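Local coordinates for beta-N-acetylglucosaminidase-like protein Glycoside hydrolase family 20 (Flavobacterium johnsoniae, PDB 6YHH) that probably releases terminal beta-linked N-acetylglucosamine residues from chitin oligosaccharides, as a chitobiase of glycoside hydrolase family 20, at residues H181-R189 / G235-A243. Residues are numbered along the deposited sequence; the frame is centred on the assembly and turned at random.
Sequences HLVDDQGWR and GHGSAILTA
With CG of D185 beside its own backbone N and anti to its carbonyl carbon (chi1 -66°), the carboxylate swings toward S238, whose OG also lies beside the backbone N, and OG and that N become two donors to one oxygen. D185 OD1 accepts from S238 N at 3.0 Å (N-H...O 158°) and from S238 OG at 2.6 Å. Both donors come from the anti side, yet from opposite faces of the carboxylate plane, so this oxygen is clamped between them. The other oxygen, D185 OD2, lies 3.2 Å from CD2 of the H236 ring, an oblique approach with carboxylate and ring planes 30° apart. With an alanine here, both S238 donors would probably lose their common acceptor, leaving the loop at H236 less firmly fixed. The D184 carboxylate, nearly perpendicular to the H236 ring, is held by H181, whose NE2 meets the anti lone pair of D184 OD2 at 2.6 Å in the H181 ring plane. A water bridges the segments, donating to H236 O at 2.7 Å, more weakly to D184 O, and accepting from I240 N. On the turn side, A239 CB sits 3.3 Å from D184 O, at the type I turn from D184 to G187. I240 CG1 lies 3.9 Å from W188 CE3 and also touches V183 CG1. The contact thus ties the end of strand 177-184 in the catalytic TIM barrel to the loop and helix beyond strand 226-230. D185 is consistent with a second-shell role: it lies against H236, whose side chain is about 3 Å from those of E317, the predicted proton donor, and a bound Tris molecule, and its two donors would probably stabilise the buried carboxylate in its ionised form.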
ATOM      1  N   HIS A 181      20.881  -0.332   0.612  1.00  8.16           N
ATOM      2  CA  HIS A 181      21.766   0.782   0.246  1.00  8.65           C
ATOM      3  C   HIS A 181      21.227   2.009   0.945  1.00  8.45           C
ATOM      4  O   HIS A 181      20.258   2.629   0.461  1.00  8.48           O
ATOM      5  CB  HIS A 181      21.835   0.891  -1.310  1.00  7.91           C
ATOM      6  CG  HIS A 181      22.775   1.952  -1.829  1.00  8.13           C
ATOM      7  ND1 HIS A 181      24.084   1.669  -2.134  1.00  8.68           N
ATOM      8  CD2 HIS A 181      22.631   3.289  -2.060  1.00  8.24           C
ATOM      9  CE1 HIS A 181      24.699   2.771  -2.498  1.00  8.78           C
ATOM     10  NE2 HIS A 181      23.832   3.757  -2.511  1.00  8.65           N
ATOM     11  N   LEU A 182      21.804   2.277   2.135  1.00  8.75           N
ATOM     12  CA  LEU A 182      21.220   3.105   3.140  1.00  9.18           C
ATOM     13  C   LEU A 182      21.750   4.550   3.198  1.00  8.98           C
ATOM     14  O   LEU A 182      21.233   5.374   3.960  1.00  9.25           O
ATOM     15  CB  LEU A 182      21.410   2.445   4.514  1.00  9.87           C
ATOM     16  CG  LEU A 182      20.558   1.234   4.818  1.00  8.71           C
ATOM     17  CD1 LEU A 182      21.191   0.392   5.908  1.00  9.37           C
ATOM     18  CD2 LEU A 182      19.243   1.781   5.252  1.00  9.26           C
ATOM     19  N   VAL A 183      22.669   4.860   2.285  1.00  9.12           N
ATOM     20  CA  VAL A 183      23.312   6.136   2.190  1.00 10.50           C
ATOM     21  C   VAL A 183      23.797   6.375   0.766  1.00 10.33           C
ATOM     22  O   VAL A 183      24.299   5.441   0.117  1.00 11.18           O
ATOM     23  CB  VAL A 183      24.574   6.216   3.121  1.00 11.50           C
ATOM     24  CG1 VAL A 183      25.081   7.656   3.064  1.00 13.09           C
ATOM     25  CG2 VAL A 183      24.239   5.691   4.554  1.00 13.82           C
ATOM     26  N   ASP A 184      23.604   7.599   0.260  1.00  8.25           N
ATOM     27  CA  ASP A 184      24.177   8.002  -0.989  1.00  8.50           C
ATOM     28  C   ASP A 184      24.160   9.534  -0.986  1.00  8.45           C
ATOM     29  O   ASP A 184      23.948  10.190   0.103  1.00  8.16           O
ATOM     30  CB  ASP A 184      23.416   7.369  -2.176  1.00  8.20           C
ATOM     31  CG  ASP A 184      24.284   7.137  -3.362  1.00  8.78           C
ATOM     32  OD1 ASP A 184      24.700   8.163  -3.987  1.00  8.60           O
ATOM     33  OD2 ASP A 184      24.602   5.994  -3.684  1.00  8.70           O
ATOM     34  N   ASP A 185      24.432  10.147  -2.132  1.00  7.97           N
ATOM     35  CA  ASP A 185      24.532  11.612  -2.200  1.00  8.45           C
ATOM     36  C   ASP A 185      23.219  12.336  -1.817  1.00  8.49           C
ATOM     37  O   ASP A 185      23.207  13.480  -1.376  1.00  8.16           O
ATOM     38  CB  ASP A 185      24.908  12.076  -3.621  1.00  7.75           C
ATOM     39  CG  ASP A 185      26.310  11.648  -4.038  1.00  8.64           C
ATOM     40  OD1 ASP A 185      27.286  12.228  -3.472  1.00 10.09           O
ATOM     41  OD2 ASP A 185      26.350  10.755  -4.941  1.00  9.09           O
ATOM     42  N   GLN A 186      22.131  11.618  -2.034  1.00  7.94           N
ATOM     43  CA  GLN A 186      20.777  12.136  -1.940  1.00  8.14           C
ATOM     44  C   GLN A 186      20.137  11.917  -0.554  1.00  8.26           C
ATOM     45  O   GLN A 186      18.941  12.194  -0.383  1.00  7.85           O
ATOM     46  CB  GLN A 186      19.915  11.478  -3.033  1.00  8.04           C
ATOM     47  CG  GLN A 186      20.328  11.843  -4.424  1.00  8.14           C
ATOM     48  CD  GLN A 186      21.527  11.083  -4.979  1.00  7.22           C
ATOM     49  OE1 GLN A 186      22.060  10.167  -4.372  1.00  7.19           O
ATOM     50  NE2 GLN A 186      21.978  11.506  -6.120  1.00  7.45           N
ATOM     51  N   GLY A 187      20.913  11.325   0.394  1.00  7.92           N
ATOM     52  CA  GLY A 187      20.409  11.178   1.738  1.00  9.40           C
ATOM     53  C   GLY A 187      20.984  10.007   2.490  1.00  7.70           C
ATOM     54  O   GLY A 187      21.341   9.026   1.912  1.00  8.25           O
ATOM     55  N   TRP A 188      21.092  10.212   3.807  1.00  8.01           N
ATOM     56  CA  TRP A 188      21.495   9.251   4.820  1.00  8.04           C
ATOM     57  C   TRP A 188      20.287   8.718   5.561  1.00  8.20           C
ATOM     58  O   TRP A 188      19.470   9.539   6.068  1.00  9.33           O
ATOM     59  CB  TRP A 188      22.418   9.980   5.865  1.00  8.31           C
ATOM     60  CG  TRP A 188      22.783   9.148   7.006  1.00  8.51           C
ATOM     61  CD1 TRP A 188      22.021   8.900   8.073  1.00  8.71           C
ATOM     62  CD2 TRP A 188      24.004   8.414   7.216  1.00  8.97           C
ATOM     63  NE1 TRP A 188      22.638   8.033   8.907  1.00  8.61           N
ATOM     64  CE2 TRP A 188      23.861   7.724   8.413  1.00  8.73           C
ATOM     65  CE3 TRP A 188      25.178   8.259   6.484  1.00  8.66           C
ATOM     66  CZ2 TRP A 188      24.871   6.872   8.911  1.00  9.60           C
ATOM     67  CZ3 TRP A 188      26.162   7.459   6.962  1.00  9.23           C
ATOM     68  CH2 TRP A 188      25.994   6.746   8.150  1.00  9.78           C
ATOM     69  N   ARG A 189      20.110   7.400   5.602  1.00  7.74           N
ATOM     70  CA  ARG A 189      18.881   6.808   6.079  1.00  7.89           C
ATOM     71  C   ARG A 189      18.894   5.986   7.376  1.00  8.89           C
ATOM     72  O   ARG A 189      17.893   5.291   7.638  1.00  9.34           O
ATOM     73  CB  ARG A 189      18.314   5.893   4.994  1.00  7.32           C
ATOM     74  CG  ARG A 189      18.092   6.607   3.656  1.00  7.64           C
ATOM     75  CD  ARG A 189      17.206   7.858   3.771  1.00  7.52           C
ATOM     76  NE  ARG A 189      16.961   8.454   2.460  1.00  7.64           N
ATOM     77  CZ  ARG A 189      16.712   9.751   2.261  1.00  8.50           C
ATOM     78  NH1 ARG A 189      16.685  10.611   3.276  1.00  9.24           N
ATOM     79  NH2 ARG A 189      16.514  10.214   1.072  1.00  8.21           N
ATOM     80  N   GLY A 235      33.350   7.729  -2.003  1.00  8.76           N
ATOM     81  CA  GLY A 235      32.671   8.510  -3.037  1.00  9.02           C
ATOM     82  C   GLY A 235      31.187   8.627  -2.625  1.00  8.97           C
ATOM     83  O   GLY A 235      30.789   8.188  -1.518  1.00  8.24           O
ATOM     84  N   HIS A 236      30.376   9.284  -3.460  1.00  9.09           N
ATOM     85  CA  HIS A 236      28.946   9.403  -3.183  1.00  9.76           C
ATOM     86  C   HIS A 236      28.790  10.007  -1.789  1.00 10.05           C
ATOM     87  O   HIS A 236      27.829   9.682  -1.050  1.00 10.48           O
ATOM     88  CB  HIS A 236      28.271   7.995  -3.266  1.00  9.17           C
ATOM     89  CG  HIS A 236      27.980   7.547  -4.674  1.00  9.64           C
ATOM     90  ND1 HIS A 236      28.883   6.939  -5.528  1.00 13.23           N
ATOM     91  CD2 HIS A 236      26.831   7.660  -5.380  1.00  8.85           C
ATOM     92  CE1 HIS A 236      28.288   6.721  -6.691  1.00 10.31           C
ATOM     93  NE2 HIS A 236      27.059   7.164  -6.611  1.00 11.32           N
ATOM     94  N   GLY A 237      29.649  10.990  -1.492  1.00  9.89           N
ATOM     95  CA  GLY A 237      29.739  11.525  -0.130  1.00  9.60           C
ATOM     96  C   GLY A 237      28.935  12.754   0.180  1.00  9.59           C
ATOM     97  O   GLY A 237      29.126  13.321   1.257  1.00  9.77           O
ATOM     98  N   SER A 238      28.049  13.212  -0.723  1.00  9.36           N
ATOM     99  CA  SER A 238      27.408  14.551  -0.548  1.00 10.13           C
ATOM    100  C   SER A 238      26.689  14.731   0.780  1.00 11.54           C
ATOM    101  O   SER A 238      26.756  15.792   1.400  1.00 12.17           O
ATOM    102  CB  SER A 238      26.491  14.944  -1.718  1.00  9.17           C
ATOM    103  OG  SER A 238      27.136  14.786  -2.949  1.00 10.85           O
ATOM    104  N   ALA A 239      25.888  13.733   1.150  1.00 10.22           N
ATOM    105  CA  ALA A 239      25.075  13.787   2.310  1.00 11.28           C
ATOM    106  C   ALA A 239      25.895  13.636   3.553  1.00 11.19           C
ATOM    107  O   ALA A 239      25.758  14.471   4.463  1.00 11.33           O
ATOM    108  CB  ALA A 239      24.045  12.700   2.261  1.00 11.29           C
ATOM    109  N   ILE A 240      26.836  12.686   3.574  1.00 10.10           N
ATOM    110  CA  ILE A 240      27.726  12.557   4.735  1.00 10.06           C
ATOM    111  C   ILE A 240      28.444  13.879   5.033  1.00 10.08           C
ATOM    112  O   ILE A 240      28.567  14.349   6.214  1.00 10.14           O
ATOM    113  CB  ILE A 240      28.723  11.421   4.529  1.00 11.15           C
ATOM    114  CG1 ILE A 240      28.003  10.066   4.518  1.00 11.62           C
ATOM    115  CG2 ILE A 240      29.768  11.437   5.653  1.00 12.13           C
ATOM    116  CD1 ILE A 240      28.929   8.950   4.180  1.00 12.58           C
ATOM    117  N   LEU A 241      28.924  14.492   3.977  1.00 10.85           N
ATOM    118  CA  LEU A 241      29.756  15.703   4.109  1.00 11.07           C
ATOM    119  C   LEU A 241      28.915  16.969   4.339  1.00 11.68           C
ATOM    120  O   LEU A 241      29.433  17.997   4.668  1.00 11.23           O
ATOM    121  CB  LEU A 241      30.614  15.864   2.860  1.00 11.51           C
ATOM    122  CG  LEU A 241      31.693  14.779   2.725  1.00 11.37           C
ATOM    123  CD1 LEU A 241      32.386  14.843   1.367  1.00 11.70           C
ATOM    124  CD2 LEU A 241      32.751  14.979   3.813  1.00 12.37           C
ATOM    125  N   THR A 242      27.597  16.923   4.077  1.00 12.29           N
ATOM    126  CA  THR A 242      26.703  17.980   4.549  1.00 11.91           C
ATOM    127  C   THR A 242      26.691  18.024   6.102  1.00 13.04           C
ATOM    128  O   THR A 242      26.699  19.106   6.690  1.00 14.67           O
ATOM    129  CB  THR A 242      25.276  17.759   3.971  1.00 12.72           C
ATOM    130  OG1 THR A 242      25.343  17.790   2.567  1.00 11.79           O
ATOM    131  CG2 THR A 242      24.304  18.805   4.484  1.00 14.33           C
ATOM    132  N   ALA A 243      26.669  16.861   6.742  1.00 11.85           N
ATOM    133  CA  ALA A 243      26.744  16.757   8.188  1.00 12.01           C
ATOM    134  C   ALA A 243      28.182  16.984   8.749  1.00 12.31           C
ATOM    135  O   ALA A 243      28.346  17.670   9.788  1.00 14.72           O
ATOM    136  CB  ALA A 243      26.279  15.386   8.649  1.00 12.47           C
TER
HETATM  137  O   HOH W   1      26.597  10.777   1.139  1.00 11.27           O